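Long-range contacts in cycloalternan-forming enzyme (Listeria monocytogenes serovar 1/2a, PDB 5F7U), which is a multidomain member of glycoside hydrolase family 31, built round a TIM barrel with flanking beta domains and a family 6 carbohydrate-binding module: residues A[392-396]-A[815-820]; A[699-704]-A[802-806]; A[822-828]-A[840-845]; A[389-393]-A[691-696]. The protein carries 1 engineered substitution. Numbering follows the deposited sequence.

Followed from the N terminus, the four contacts illustrate how one barrel loop can hold two distant parts of a chain. The chain from 389 to 396, which includes the loop between helix 377-389 and strand 396-399, starts both long closures. Contact 4 closes first, after 297 residues that carry the seven barrel strands after the first, on helix 687-700. Contact 1 shares Ile392 and Pro393 with it but closes later, at 815-820. Nested within contact 1, in series after contact 4, contact 2 joins the end of helix 687-700 and the start of helix 702-715 to strand 801-806. Contact 3, the last and shortest closure, joins strand 825-830, the sheet neighbour of strand 801-806, to strand 835-842.

Contact 1: residues A[392-396]-A[815-820]; sequences IPATG and NVGNDL. With MG (magnesium ion), chain I.
This is an irregular loop-to-loop contact between the TIM barrel and the beta region that follows it: 392-396 is the alpha-to-beta connection entering the second barrel strand, and 815-820 belongs to the long loop after strand 801-806. Pro393 centres an inverse gamma turn (phi/psi -83/65), and its CA lies 5.3 Å from that of Asn818. Its ring faces that loop, CG 3.6 Å from Asn815 OD1 and CB 3.8 Å from Gly817 C. Asn815 OD1 also closes an Asx turn, accepting from Gly817 N at 2.9 Å; the positive phi there (80°) favours glycine. Asn818, chi1 p, donates from ND2 to Ala394 O at 2.8 Å, while Thr395 CG2 packs 3.9 Å from Asn818 CB. A magnesium ion, bound by Asp819 O at 2.2 Å and by Ser822, also holds three waters, one donating to Gly817 O. Asn818 ND2 also hydrogen-bonds to Ala449 O, Thr395 OG1 to Trp363 O, strand 367-369 pairs with Thr395 and Gly396, and helix 687-700 touches Pro393, Asn815 and Val816.

Contact 2: residues A[699-704]-A[802-806]; sequences MNLLPY and IPMNM
A broken helix laid against the edge strand of a mixed beta-sheet is the motif here, joining the last helices of the TIM barrel to the beta region that follows. Helix 687-700 is followed at once by helix 702-715, with Leu701 at phi/psi -89/1, and Asn700 O is turned to the strand. Ile802, near the start of strand 801-806, sets CG2 3.8 Å from Leu701 CD2 and 3.7 Å from Tyr704 CD1. Pro803 points at the second helix: its CB lies 3.9 Å from Pro703 CB, and its CD 3.8 Å from Tyr704 CB, at the ring edge. Tyr704 OH hydrogen-bonds to Phe742 O. Met804 gives a CA-H...O contact to Asn700 O (CA to O 3.1 Å), its CG sits 4.0 Å from Leu701 CD2, and its backbone pairs with Thr827. At Asn805 (CA 4.6 Å from that of Asn700) the strand meets the helix end: Asn805 N donates to Asn700 O at 2.7 Å, and Asn700 ND2 to Asn805 O at 3.0 Å, while Asn700 OD1 takes Gly813 N. Asn805 OD1 accepts from Asp824 N; its ND2 donates to a water that donates to Met699 O. Met806 SD lies 3.9 Å from Asn700 CB.

Contact 3: residues A[822-828]-A[840-845]; sequences SYDNLTF and FYDDVN. With MG (magnesium ion), chain K.
The setting is the hydrophobic layer between two beta-sheets of the region after the barrel: of two successive strands, strand 825-830 belongs to a mixed sheet and strand 835-842 to an antiparallel one. The CA atoms of Phe828 and Phe840 stand 9.9 Å apart, with both CB bonds directed at the facing strand. This spacing leaves room for a T-shaped pair, the edge of Phe828 (chi1 m) meeting the face of Phe840 (chi1 t), with centroids 5.6 Å apart and planes at 87°. Leu826 CD1 joins at 4.0 Å from Phe840 CZ. Towards the loop end the segments come closer, Ser822 and Val844 having CA atoms 5.7 Å apart. Tyr823 (chi1 m) reaches across there: its OH donates to Asp842 OD1 at 2.7 Å and accepts from a water at 2.7 Å, while Val844 CG2 makes a CH-pi contact over the ring face, 3.6 Å from the centroid. Asp842 centres an inverse gamma turn (phi/psi -91/81), and its OD2 forms a salt bridge to Arg850. Ser822 O reaches the magnesium ion of contact 1, 2.6 Å away. In the loop before strand 825-830, a second magnesium ion is bound by Tyr823 O and Asp824 O, both at 2.2 Å, together with three waters. Pro703 of helix 702-715 touches both Tyr823 and Phe840, and Phe828 meets Pro803 of strand 801-806 and Ile852 of strand 848-857.

Contact 4: residues A[389-393]-A[691-696]; sequences ANDIP and FQKYLY
Two backbone carbonyls just past a helix end find their donors on a second helix. Gln692 NE2 donates to Asn390 O at 2.8 Å, and one turn on Tyr696 OH donates to Asp391 O at 2.7 Å. Gln692 NE2 also donates to a water 2.9 Å away, which donates to Asp391 OD2 at 3.0 Å; another water donates to Tyr696 OH at 2.7 Å and, weakly, to Asp391 OD2 at 3.3 Å. The carbonyls are placed by a Schellman motif ending helix 377-389 of the TIM barrel: Asp391, with positive phi (50/54), is the C-prime residue, and the NH groups of Asp391 and Ile392 turn back to that helix's carbonyls, while Asn390 ND2 hydrogen-bonds to Asn386 O. Ile392 and Gln692 are nearest, CA atoms 7.0 Å apart. Below, Ile392 sets CD1 3.8 Å from Phe691 CD1 and CG2 3.6 Å from Leu695 CD2. Pro393 CD lies 3.6 Å from Leu695 CD2 and 3.9 Å from Tyr696 CE1, at the tyrosine ring edge.

Contact 1: residues A[392-396]-A[815-820]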
# COMPACT_ATOMS: atom_id res chain seq x y z
N ILE A 392 6.21 -1.06 -26.48
CA ILE A 392 6.06 -1.08 -25.02
C ILE A 392 7.08 -0.08 -24.45
O ILE A 392 8.24 -0.44 -24.23
CB ILE A 392 6.26 -2.52 -24.44
CG1 ILE A 392 5.35 -3.56 -25.12
CG2 ILE A 392 6.12 -2.52 -22.92
CD1 ILE A 392 3.85 -3.34 -24.94
N PRO A 393 6.64 1.17 -24.20
CA PRO A 393 7.54 2.21 -23.72
C PRO A 393 7.75 2.14 -22.19
O PRO A 393 7.41 3.06 -21.44
CB PRO A 393 6.83 3.48 -24.16
CG PRO A 393 5.38 3.13 -23.99
CD PRO A 393 5.30 1.72 -24.49
N ALA A 394 8.37 1.06 -21.74
CA ALA A 394 8.67 0.86 -20.33
C ALA A 394 9.72 1.88 -19.88
O ALA A 394 10.43 2.47 -20.71
CB ALA A 394 9.16 -0.57 -20.09
N THR A 395 9.81 2.10 -18.56
CA THR A 395 10.80 3.04 -18.01
C THR A 395 11.74 2.42 -16.99
O THR A 395 12.78 3.01 -16.67
CB THR A 395 10.13 4.27 -17.37
OG1 THR A 395 9.25 3.84 -16.33
CG2 THR A 395 9.36 5.07 -18.43
N GLY A 396 11.38 1.24 -16.47
CA GLY A 396 12.21 0.58 -15.46
C GLY A 396 12.65 -0.79 -15.92
O GLY A 396 11.94 -1.47 -16.66
N ASN A 815 -0.63 5.80 -27.53
CA ASN A 815 0.78 5.79 -27.10
C ASN A 815 1.46 7.16 -27.21
O ASN A 815 1.65 7.68 -28.31
CB ASN A 815 1.53 4.75 -27.94
CG ASN A 815 2.94 4.48 -27.44
OD1 ASN A 815 3.35 4.94 -26.38
ND2 ASN A 815 3.69 3.72 -28.22
N VAL A 816 1.83 7.73 -26.06
CA VAL A 816 2.63 8.97 -26.01
C VAL A 816 4.13 8.74 -25.79
O VAL A 816 4.91 9.68 -25.67
CB VAL A 816 2.09 9.97 -24.95
CG1 VAL A 816 0.74 10.51 -25.38
CG2 VAL A 816 2.02 9.35 -23.55
N GLY A 817 4.52 7.47 -25.70
CA GLY A 817 5.94 7.12 -25.58
C GLY A 817 6.40 7.30 -24.15
O GLY A 817 5.59 7.50 -23.24
N ASN A 818 7.71 7.24 -23.94
CA ASN A 818 8.27 7.33 -22.59
C ASN A 818 9.27 8.47 -22.41
O ASN A 818 10.10 8.41 -21.51
CB ASN A 818 8.88 5.97 -22.15
CG ASN A 818 10.08 5.55 -22.99
OD1 ASN A 818 10.52 6.26 -23.91
ND2 ASN A 818 10.62 4.38 -22.68
N ASP A 819 9.21 9.50 -23.27
CA ASP A 819 10.15 10.62 -23.10
C ASP A 819 9.55 11.52 -22.05
O ASP A 819 8.61 12.26 -22.33
CB ASP A 819 10.45 11.38 -24.42
CG ASP A 819 11.25 12.68 -24.20
OD1 ASP A 819 11.90 12.87 -23.15
OD2 ASP A 819 11.23 13.54 -25.13
N LEU A 820 10.13 11.47 -20.86
CA LEU A 820 9.61 12.18 -19.70
C LEU A 820 10.06 13.64 -19.60
O LEU A 820 9.77 14.29 -18.59
CB LEU A 820 9.97 11.40 -18.42
CG LEU A 820 9.69 9.89 -18.44
CD1 LEU A 820 10.18 9.28 -17.14
CD2 LEU A 820 8.22 9.57 -18.65
MG MG I . 6.43 12.32 -22.34
O HOH W 1 5.17 12.73 -24.10
O HOH W 2 5.65 10.10 -21.68
O HOH W 3 6.21 13.24 -20.03

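Contact 2: residues A[699-704]-A[802-806]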
# COMPACT_ATOMS: atom_id res chain seq x y z
N MET A 699 0.33 5.83 -19.28
CA MET A 699 1.17 6.91 -19.75
C MET A 699 0.36 8.19 -20.02
O MET A 699 0.84 9.29 -19.73
CB MET A 699 2.06 6.50 -20.92
CG MET A 699 3.03 5.36 -20.56
SD MET A 699 4.05 5.60 -19.08
CE MET A 699 5.29 6.73 -19.72
N ASN A 700 -0.87 8.04 -20.51
CA ASN A 700 -1.76 9.22 -20.70
C ASN A 700 -2.08 9.87 -19.34
O ASN A 700 -2.20 11.09 -19.24
CB ASN A 700 -3.10 8.84 -21.36
CG ASN A 700 -2.97 8.29 -22.77
OD1 ASN A 700 -3.68 7.35 -23.12
ND2 ASN A 700 -2.09 8.87 -23.59
N LEU A 701 -2.24 9.04 -18.31
CA LEU A 701 -2.54 9.52 -16.96
C LEU A 701 -1.32 9.83 -16.11
O LEU A 701 -1.45 10.24 -14.94
CB LEU A 701 -3.48 8.53 -16.25
CG LEU A 701 -4.89 8.38 -16.84
CD1 LEU A 701 -5.59 7.23 -16.14
CD2 LEU A 701 -5.72 9.65 -16.64
N LEU A 702 -0.13 9.66 -16.67
CA LEU A 702 1.09 9.89 -15.87
C LEU A 702 1.17 11.28 -15.20
O LEU A 702 1.64 11.35 -14.06
CB LEU A 702 2.37 9.52 -16.65
CG LEU A 702 3.68 9.48 -15.85
CD1 LEU A 702 3.64 8.49 -14.68
CD2 LEU A 702 4.83 9.12 -16.80
N PRO A 703 0.67 12.36 -15.85
CA PRO A 703 0.73 13.64 -15.10
C PRO A 703 -0.13 13.64 -13.82
O PRO A 703 0.29 14.22 -12.81
CB PRO A 703 0.23 14.67 -16.13
CG PRO A 703 0.66 14.08 -17.44
CD PRO A 703 0.32 12.61 -17.27
N TYR A 704 -1.27 12.97 -13.88
CA TYR A 704 -2.17 12.78 -12.74
C TYR A 704 -1.53 11.85 -11.70
O TYR A 704 -1.53 12.16 -10.50
CB TYR A 704 -3.50 12.21 -13.24
CG TYR A 704 -4.48 11.73 -12.18
CD1 TYR A 704 -5.37 12.62 -11.58
CD2 TYR A 704 -4.54 10.37 -11.80
CE1 TYR A 704 -6.29 12.20 -10.63
CE2 TYR A 704 -5.43 9.93 -10.81
CZ TYR A 704 -6.31 10.85 -10.25
OH TYR A 704 -7.23 10.45 -9.29
N ILE A 802 -8.35 16.30 -14.10
CA ILE A 802 -7.36 15.22 -14.29
C ILE A 802 -6.38 15.60 -15.40
O ILE A 802 -6.76 15.61 -16.56
CB ILE A 802 -8.06 13.88 -14.62
CG1 ILE A 802 -9.02 13.49 -13.47
CG2 ILE A 802 -7.04 12.77 -14.88
CD1 ILE A 802 -10.11 12.51 -13.90
N PRO A 803 -5.10 15.87 -15.04
CA PRO A 803 -4.10 16.19 -16.08
C PRO A 803 -3.69 14.94 -16.83
O PRO A 803 -3.54 13.86 -16.23
CB PRO A 803 -2.92 16.73 -15.29
CG PRO A 803 -3.04 16.11 -13.94
CD PRO A 803 -4.52 15.88 -13.68
N MET A 804 -3.51 15.09 -18.14
CA MET A 804 -3.22 13.97 -19.02
C MET A 804 -2.21 14.36 -20.09
O MET A 804 -2.11 15.53 -20.45
CB MET A 804 -4.49 13.43 -19.67
CG MET A 804 -5.61 13.04 -18.72
SD MET A 804 -7.05 12.43 -19.61
CE MET A 804 -7.55 13.84 -20.57
N ASN A 805 -1.47 13.38 -20.57
CA ASN A 805 -0.55 13.57 -21.68
C ASN A 805 -1.11 12.77 -22.85
O ASN A 805 -1.06 11.54 -22.83
CB ASN A 805 0.85 13.09 -21.30
CG ASN A 805 1.87 13.37 -22.38
OD1 ASN A 805 1.68 14.25 -23.21
ND2 ASN A 805 2.97 12.61 -22.38
N MET A 806 -1.66 13.47 -23.85
CA MET A 806 -2.40 12.84 -24.96
C MET A 806 -1.70 13.01 -26.30
O MET A 806 -0.92 13.94 -26.48
CB MET A 806 -3.82 13.43 -25.07
CG MET A 806 -4.65 13.35 -23.80
SD MET A 806 -5.03 11.67 -23.27
CE MET A 806 -6.76 11.56 -23.73
O HOH W 4 3.31 10.59 -20.20

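Contact 3: residues A[822-828]-A[840-845]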
# COMPACT_ATOMS: atom_id res chain seq x y z
N SER A 822 9.17 15.99 -21.87
CA SER A 822 8.16 16.83 -22.53
C SER A 822 6.80 16.14 -22.57
O SER A 822 6.71 14.92 -22.42
CB SER A 822 8.58 17.17 -23.97
OG SER A 822 8.61 16.00 -24.77
N TYR A 823 5.75 16.93 -22.75
CA TYR A 823 4.43 16.38 -23.03
C TYR A 823 4.21 16.38 -24.53
O TYR A 823 4.83 17.18 -25.26
CB TYR A 823 3.31 17.22 -22.39
CG TYR A 823 3.49 17.48 -20.90
CD1 TYR A 823 3.38 16.44 -19.97
CD2 TYR A 823 3.77 18.76 -20.42
CE1 TYR A 823 3.55 16.68 -18.60
CE2 TYR A 823 3.93 19.01 -19.06
CZ TYR A 823 3.82 17.96 -18.16
OH TYR A 823 4.01 18.18 -16.80
N ASP A 824 3.30 15.54 -24.98
CA ASP A 824 2.79 15.62 -26.34
C ASP A 824 1.73 16.74 -26.31
O ASP A 824 2.08 17.91 -26.50
CB ASP A 824 2.29 14.24 -26.80
CG ASP A 824 1.92 14.20 -28.28
OD1 ASP A 824 1.82 15.26 -28.94
OD2 ASP A 824 1.72 13.08 -28.80
N ASN A 825 0.48 16.38 -26.01
CA ASN A 825 -0.59 17.37 -25.76
C ASN A 825 -1.00 17.35 -24.29
O ASN A 825 -1.70 16.42 -23.84
CB ASN A 825 -1.82 17.11 -26.63
CG ASN A 825 -1.52 17.21 -28.12
OD1 ASN A 825 -0.78 18.09 -28.56
ND2 ASN A 825 -2.11 16.32 -28.90
N LEU A 826 -0.55 18.34 -23.54
CA LEU A 826 -0.95 18.42 -22.12
C LEU A 826 -2.43 18.78 -22.08
O LEU A 826 -2.85 19.78 -22.69
CB LEU A 826 -0.11 19.44 -21.37
CG LEU A 826 -0.43 19.75 -19.91
CD1 LEU A 826 -0.21 18.53 -19.03
CD2 LEU A 826 0.48 20.90 -19.48
N THR A 827 -3.20 17.97 -21.37
CA THR A 827 -4.66 17.96 -21.43
C THR A 827 -5.21 17.90 -20.01
O THR A 827 -4.61 17.26 -19.16
CB THR A 827 -5.16 16.76 -22.27
OG1 THR A 827 -4.62 16.85 -23.59
CG2 THR A 827 -6.70 16.73 -22.39
N PHE A 828 -6.33 18.58 -19.75
CA PHE A 828 -7.00 18.45 -18.46
C PHE A 828 -8.43 18.03 -18.69
O PHE A 828 -9.21 18.77 -19.30
CB PHE A 828 -6.96 19.77 -17.66
CG PHE A 828 -5.58 20.20 -17.29
CD1 PHE A 828 -4.81 20.94 -18.19
CD2 PHE A 828 -5.03 19.86 -16.04
CE1 PHE A 828 -3.51 21.32 -17.86
CE2 PHE A 828 -3.74 20.27 -15.70
CZ PHE A 828 -2.98 20.98 -16.62
N PHE A 840 -1.63 21.06 -9.95
CA PHE A 840 -0.88 20.15 -10.82
C PHE A 840 0.64 20.30 -10.63
O PHE A 840 1.17 21.41 -10.69
CB PHE A 840 -1.28 20.44 -12.28
CG PHE A 840 -0.43 19.75 -13.30
CD1 PHE A 840 -0.21 18.36 -13.26
CD2 PHE A 840 0.16 20.50 -14.33
CE1 PHE A 840 0.58 17.74 -14.21
CE2 PHE A 840 0.94 19.88 -15.30
CZ PHE A 840 1.16 18.50 -15.23
N TYR A 841 1.31 19.18 -10.40
CA TYR A 841 2.76 19.15 -10.30
C TYR A 841 3.39 19.01 -11.68
O TYR A 841 3.42 17.92 -12.26
CB TYR A 841 3.19 17.98 -9.41
CG TYR A 841 4.67 17.88 -9.13
CD1 TYR A 841 5.42 19.00 -8.73
CD2 TYR A 841 5.32 16.65 -9.23
CE1 TYR A 841 6.78 18.89 -8.46
CE2 TYR A 841 6.68 16.53 -8.96
CZ TYR A 841 7.40 17.65 -8.58
OH TYR A 841 8.74 17.51 -8.31
N ASP A 842 3.88 20.13 -12.20
CA ASP A 842 4.35 20.15 -13.57
C ASP A 842 5.85 19.80 -13.60
O ASP A 842 6.71 20.68 -13.68
CB ASP A 842 4.01 21.51 -14.18
CG ASP A 842 4.40 21.63 -15.65
OD1 ASP A 842 4.90 20.67 -16.24
OD2 ASP A 842 4.21 22.73 -16.18
N ASP A 843 6.13 18.49 -13.55
CA ASP A 843 7.50 17.96 -13.49
C ASP A 843 8.32 18.29 -14.74
O ASP A 843 9.54 18.44 -14.66
CB ASP A 843 7.48 16.42 -13.30
CG ASP A 843 8.87 15.83 -13.05
OD1 ASP A 843 9.58 16.30 -12.12
OD2 ASP A 843 9.27 14.88 -13.76
N VAL A 844 7.64 18.40 -15.88
CA VAL A 844 8.31 18.72 -17.15
C VAL A 844 8.97 20.10 -17.07
O VAL A 844 10.06 20.31 -17.62
CB VAL A 844 7.34 18.54 -18.36
CG1 VAL A 844 7.82 19.24 -19.65
CG2 VAL A 844 7.12 17.06 -18.63
N ASN A 845 8.32 21.01 -16.35
CA ASN A 845 8.73 22.40 -16.29
C ASN A 845 9.19 22.84 -14.90
O ASN A 845 8.67 23.80 -14.33
CB ASN A 845 7.60 23.29 -16.82
CG ASN A 845 7.20 22.94 -18.25
OD1 ASN A 845 6.10 22.45 -18.50
ND2 ASN A 845 8.09 23.21 -19.19
MG MG K . 4.07 18.86 -26.43
O HOH W 5 4.28 16.06 -15.09
O HOH W 6 3.59 20.21 -24.86
O HOH W 7 3.17 20.89 -27.77
O HOH W 8 6.38 19.60 -26.15

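Contact 4: residues A[389-393]-A[691-696]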
# COMPACT_ATOMS: atom_id res chain seq x y z
N ALA A 389 9.83 -3.52 -30.49
CA ALA A 389 9.03 -4.08 -31.60
C ALA A 389 7.54 -4.15 -31.28
O ALA A 389 6.69 -4.06 -32.19
CB ALA A 389 9.55 -5.46 -31.98
N ASN A 390 7.23 -4.31 -30.00
CA ASN A 390 5.87 -4.43 -29.50
C ASN A 390 5.30 -3.12 -28.95
O ASN A 390 4.24 -3.11 -28.29
CB ASN A 390 5.81 -5.57 -28.46
CG ASN A 390 5.95 -6.94 -29.11
OD1 ASN A 390 5.01 -7.43 -29.72
ND2 ASN A 390 7.14 -7.54 -29.02
N ASP A 391 5.99 -2.01 -29.23
CA ASP A 391 5.59 -0.67 -28.79
C ASP A 391 5.25 -0.60 -27.29
O ASP A 391 4.15 -0.17 -26.90
CB ASP A 391 4.42 -0.15 -29.66
CG ASP A 391 4.75 -0.13 -31.15
OD1 ASP A 391 5.83 0.37 -31.51
OD2 ASP A 391 3.93 -0.62 -31.96
N ILE A 392 6.21 -1.06 -26.48
CA ILE A 392 6.06 -1.08 -25.02
C ILE A 392 7.08 -0.08 -24.45
O ILE A 392 8.24 -0.44 -24.23
CB ILE A 392 6.26 -2.52 -24.44
CG1 ILE A 392 5.35 -3.56 -25.12
CG2 ILE A 392 6.12 -2.52 -22.92
CD1 ILE A 392 3.85 -3.34 -24.94
N PRO A 393 6.64 1.17 -24.20
CA PRO A 393 7.54 2.21 -23.72
C PRO A 393 7.75 2.14 -22.19
O PRO A 393 7.41 3.06 -21.44
CB PRO A 393 6.83 3.48 -24.16
CG PRO A 393 5.38 3.13 -23.99
CD PRO A 393 5.30 1.72 -24.49
N PHE A 691 -2.82 -5.24 -23.39
CA PHE A 691 -1.69 -4.71 -22.61
C PHE A 691 -1.33 -3.28 -23.03
O PHE A 691 -1.16 -2.40 -22.19
CB PHE A 691 -0.46 -5.61 -22.70
CG PHE A 691 0.62 -5.26 -21.71
CD1 PHE A 691 1.56 -4.27 -22.00
CD2 PHE A 691 0.70 -5.94 -20.49
CE1 PHE A 691 2.56 -3.95 -21.08
CE2 PHE A 691 1.69 -5.62 -19.56
CZ PHE A 691 2.63 -4.63 -19.86
N GLN A 692 -1.19 -3.06 -24.34
CA GLN A 692 -0.91 -1.73 -24.89
C GLN A 692 -1.95 -0.71 -24.46
O GLN A 692 -1.60 0.39 -24.04
CB GLN A 692 -0.82 -1.80 -26.41
CG GLN A 692 0.42 -2.50 -26.93
CD GLN A 692 0.35 -2.78 -28.41
OE1 GLN A 692 -0.73 -2.77 -29.00
NE2 GLN A 692 1.51 -3.03 -29.04
N LYS A 693 -3.23 -1.08 -24.53
CA LYS A 693 -4.30 -0.16 -24.13
C LYS A 693 -4.06 0.33 -22.71
O LYS A 693 -4.10 1.53 -22.45
CB LYS A 693 -5.68 -0.80 -24.25
CG LYS A 693 -6.82 0.10 -23.75
CD LYS A 693 -8.21 -0.43 -24.08
CE LYS A 693 -8.65 -1.53 -23.12
NZ LYS A 693 -10.13 -1.78 -23.17
N TYR A 694 -3.82 -0.60 -21.79
CA TYR A 694 -3.63 -0.24 -20.39
C TYR A 694 -2.32 0.49 -20.11
O TYR A 694 -2.32 1.48 -19.38
CB TYR A 694 -3.86 -1.45 -19.47
CG TYR A 694 -5.33 -1.72 -19.44
CD1 TYR A 694 -6.20 -0.84 -18.80
CD2 TYR A 694 -5.87 -2.79 -20.15
CE1 TYR A 694 -7.57 -1.03 -18.84
CE2 TYR A 694 -7.25 -3.00 -20.19
CZ TYR A 694 -8.09 -2.11 -19.54
OH TYR A 694 -9.46 -2.30 -19.58
N LEU A 695 -1.22 0.02 -20.69
CA LEU A 695 0.04 0.74 -20.54
C LEU A 695 -0.05 2.16 -21.12
O LEU A 695 0.42 3.12 -20.49
CB LEU A 695 1.22 -0.02 -21.16
CG LEU A 695 2.57 0.72 -21.12
CD1 LEU A 695 2.98 1.11 -19.70
CD2 LEU A 695 3.66 -0.11 -21.80
N TYR A 696 -0.63 2.30 -22.31
CA TYR A 696 -0.76 3.64 -22.91
C TYR A 696 -1.67 4.53 -22.08
O TYR A 696 -1.39 5.71 -21.89
CB TYR A 696 -1.23 3.61 -24.37
CG TYR A 696 -0.40 2.76 -25.32
CD1 TYR A 696 0.94 2.41 -25.04
CD2 TYR A 696 -0.95 2.36 -26.54
CE1 TYR A 696 1.68 1.63 -25.92
CE2 TYR A 696 -0.22 1.58 -27.44
CZ TYR A 696 1.09 1.22 -27.12
OH TYR A 696 1.78 0.45 -28.02
O HOH W 9 1.02 0.20 -30.61
O HOH W 10 2.38 -3.15 -31.84